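Local coordinates for actin-related protein 8 (PDB 4FO0), which binds ATP, hydrolyses it only slowly, does not polymerise, and is a proposed core component of the INO80 chromatin-remodelling complex, at residues N219-K224 with S228-H233. Sequence-based numbering, arbitrary orientation.
Sequences NMILMK and SGIVVH
Leu222 and Ile230 meet where the last turns of helix 211-225 pack on strand 229-234, inside a beta-alpha-beta unit of the actin fold. The unit starts with strand 200-205, crosses over through the helix and returns as strand 229-234, parallel to the first; helix and strand segments therefore run almost exactly antiparallel, at 175°, with their axes 8.4 Å apart. No hydrogen bond bridges them, and the contact is apolar packing. Leu222 splits its two methyls between side chain and backbone. Its CD1 sits 3.9 Å from Ile230 CG2, the short branch of the isoleucine, while CD2 reaches over the start of the strand and lies 3.8 Å from Gly229 CA. There the methyl rests on main-chain atoms, touching both the CA and the C of Gly229. The long branch of Ile230 goes to the neighbouring helix residue: CG1 is anti to the backbone N (chi1 -176°) and the chain stays extended beyond it, carrying CD1 to Ile221, whose side chain it crosses at about a right angle. Ile230 thus serves both helix residues, one per branch. Beyond the two segments, Leu222 also touches Trp577 of helix 574-580, and Ile230 touches Leu203 of the parallel strand 200-205. Cutting Leu222 back to an alanine would remove both methyls and is likely to leave a gap beside the Gly229 backbone, with Ile230 CG2 deprived of its neighbour on the helix. On the other branch, Ile230 CD1 nestles against the root of the Ile221 side chain, 3.9 Å from CG1 and 4.0 Å from CB.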
loop_
_atom_site.group_PDB
_atom_site.type_symbol
_atom_site.label_atom_id
_atom_site.label_comp_id
_atom_site.label_asym_id
_atom_site.label_seq_id
_atom_site.Cartn_x
_atom_site.Cartn_y
_atom_site.Cartn_z
ATOM N N ASN A 219 14.910 15.965 -8.968
ATOM C CA ASN A 219 16.309 16.207 -9.266
ATOM C C ASN A 219 16.996 14.901 -9.628
ATOM O O ASN A 219 17.802 14.833 -10.552
ATOM C CB ASN A 219 17.019 16.914 -8.114
ATOM C CG ASN A 219 18.468 17.205 -8.434
ATOM O OD1 ASN A 219 18.783 18.122 -9.197
ATOM N ND2 ASN A 219 19.360 16.410 -7.869
ATOM N N MET A 220 16.641 13.851 -8.906
ATOM C CA MET A 220 17.230 12.556 -9.148
ATOM C C MET A 220 16.859 12.064 -10.548
ATOM O O MET A 220 17.728 11.658 -11.316
ATOM C CB MET A 220 16.799 11.555 -8.071
ATOM C CG MET A 220 17.409 10.196 -8.282
ATOM S SD MET A 220 16.509 8.841 -7.532
ATOM C CE MET A 220 14.829 9.138 -8.087
ATOM N N ILE A 221 15.571 12.098 -10.877
ATOM C CA ILE A 221 15.109 11.661 -12.196
ATOM C C ILE A 221 15.830 12.362 -13.351
ATOM O O ILE A 221 16.343 11.723 -14.270
ATOM C CB ILE A 221 13.612 11.937 -12.393
ATOM C CG1 ILE A 221 12.783 11.173 -11.366
ATOM C CG2 ILE A 221 13.210 11.532 -13.784
ATOM C CD1 ILE A 221 13.059 9.711 -11.402
ATOM N N LEU A 222 15.847 13.689 -13.299
ATOM C CA LEU A 222 16.394 14.493 -14.380
ATOM C C LEU A 222 17.923 14.516 -14.401
ATOM O O LEU A 222 18.544 14.218 -15.426
ATOM C CB LEU A 222 15.830 15.919 -14.305
ATOM C CG LEU A 222 14.329 16.000 -14.576
ATOM C CD1 LEU A 222 13.860 17.425 -14.499
ATOM C CD2 LEU A 222 13.998 15.402 -15.935
ATOM N N MET A 223 18.524 14.853 -13.263
ATOM C CA MET A 223 19.965 15.060 -13.186
ATOM C C MET A 223 20.790 13.783 -12.986
ATOM O O MET A 223 21.823 13.605 -13.617
ATOM C CB MET A 223 20.312 16.086 -12.092
ATOM C CG MET A 223 19.747 17.489 -12.306
ATOM S SD MET A 223 20.034 18.201 -13.957
ATOM C CE MET A 223 18.824 17.294 -14.908
ATOM N N LYS A 224 20.351 12.902 -12.101
ATOM C CA LYS A 224 21.149 11.725 -11.765
ATOM C C LYS A 224 20.876 10.545 -12.701
ATOM O O LYS A 224 21.781 9.810 -13.061
ATOM C CB LYS A 224 20.889 11.303 -10.315
ATOM C CG LYS A 224 21.305 12.316 -9.278
ATOM C CD LYS A 224 22.732 12.061 -8.825
ATOM C CE LYS A 224 23.127 13.004 -7.700
ATOM N NZ LYS A 224 22.172 12.935 -6.554
ATOM N N SER A 228 14.984 13.099 -19.860
ATOM C CA SER A 228 15.087 14.413 -20.470
ATOM C C SER A 228 13.987 15.319 -19.964
ATOM O O SER A 228 14.130 16.549 -19.941
ATOM C CB SER A 228 15.029 14.317 -21.993
ATOM O OG SER A 228 13.767 13.851 -22.399
ATOM N N GLY A 229 12.886 14.710 -19.550
ATOM C CA GLY A 229 11.793 15.474 -18.981
ATOM C C GLY A 229 10.962 14.637 -18.039
ATOM O O GLY A 229 11.077 13.419 -18.021
ATOM N N ILE A 230 10.105 15.297 -17.274
ATOM C CA ILE A 230 9.312 14.636 -16.262
ATOM C C ILE A 230 8.002 15.367 -16.077
ATOM O O ILE A 230 7.908 16.575 -16.304
ATOM C CB ILE A 230 10.040 14.646 -14.892
ATOM C CG1 ILE A 230 9.250 13.866 -13.838
ATOM C CG2 ILE A 230 10.236 16.072 -14.398
ATOM C CD1 ILE A 230 10.001 13.727 -12.508
ATOM N N VAL A 231 6.993 14.620 -15.654
ATOM C CA VAL A 231 5.754 15.204 -15.175
ATOM C C VAL A 231 5.428 14.589 -13.825
ATOM O O VAL A 231 5.385 13.365 -13.669
ATOM C CB VAL A 231 4.580 14.923 -16.112
ATOM C CG1 VAL A 231 3.292 15.361 -15.447
ATOM C CG2 VAL A 231 4.777 15.626 -17.450
ATOM N N VAL A 232 5.186 15.441 -12.845
ATOM C CA VAL A 232 4.819 14.955 -11.532
ATOM C C VAL A 232 3.321 15.120 -11.341
ATOM O O VAL A 232 2.761 16.151 -11.698
ATOM C CB VAL A 232 5.566 15.719 -10.436
ATOM C CG1 VAL A 232 5.049 15.318 -9.093
ATOM C CG2 VAL A 232 7.039 15.453 -10.543
ATOM N N HIS A 233 2.666 14.102 -10.800
ATOM C CA HIS A 233 1.263 14.242 -10.460
ATOM C C HIS A 233 0.911 13.441 -9.213
ATOM O O HIS A 233 1.629 12.522 -8.827
ATOM C CB HIS A 233 0.389 13.813 -11.631
ATOM C CG HIS A 233 -0.814 14.679 -11.829
ATOM N ND1 HIS A 233 -1.370 15.420 -10.807
ATOM C CD2 HIS A 233 -1.555 14.936 -12.933
ATOM C CE1 HIS A 233 -2.411 16.090 -11.272
ATOM N NE2 HIS A 233 -2.544 15.812 -12.558
#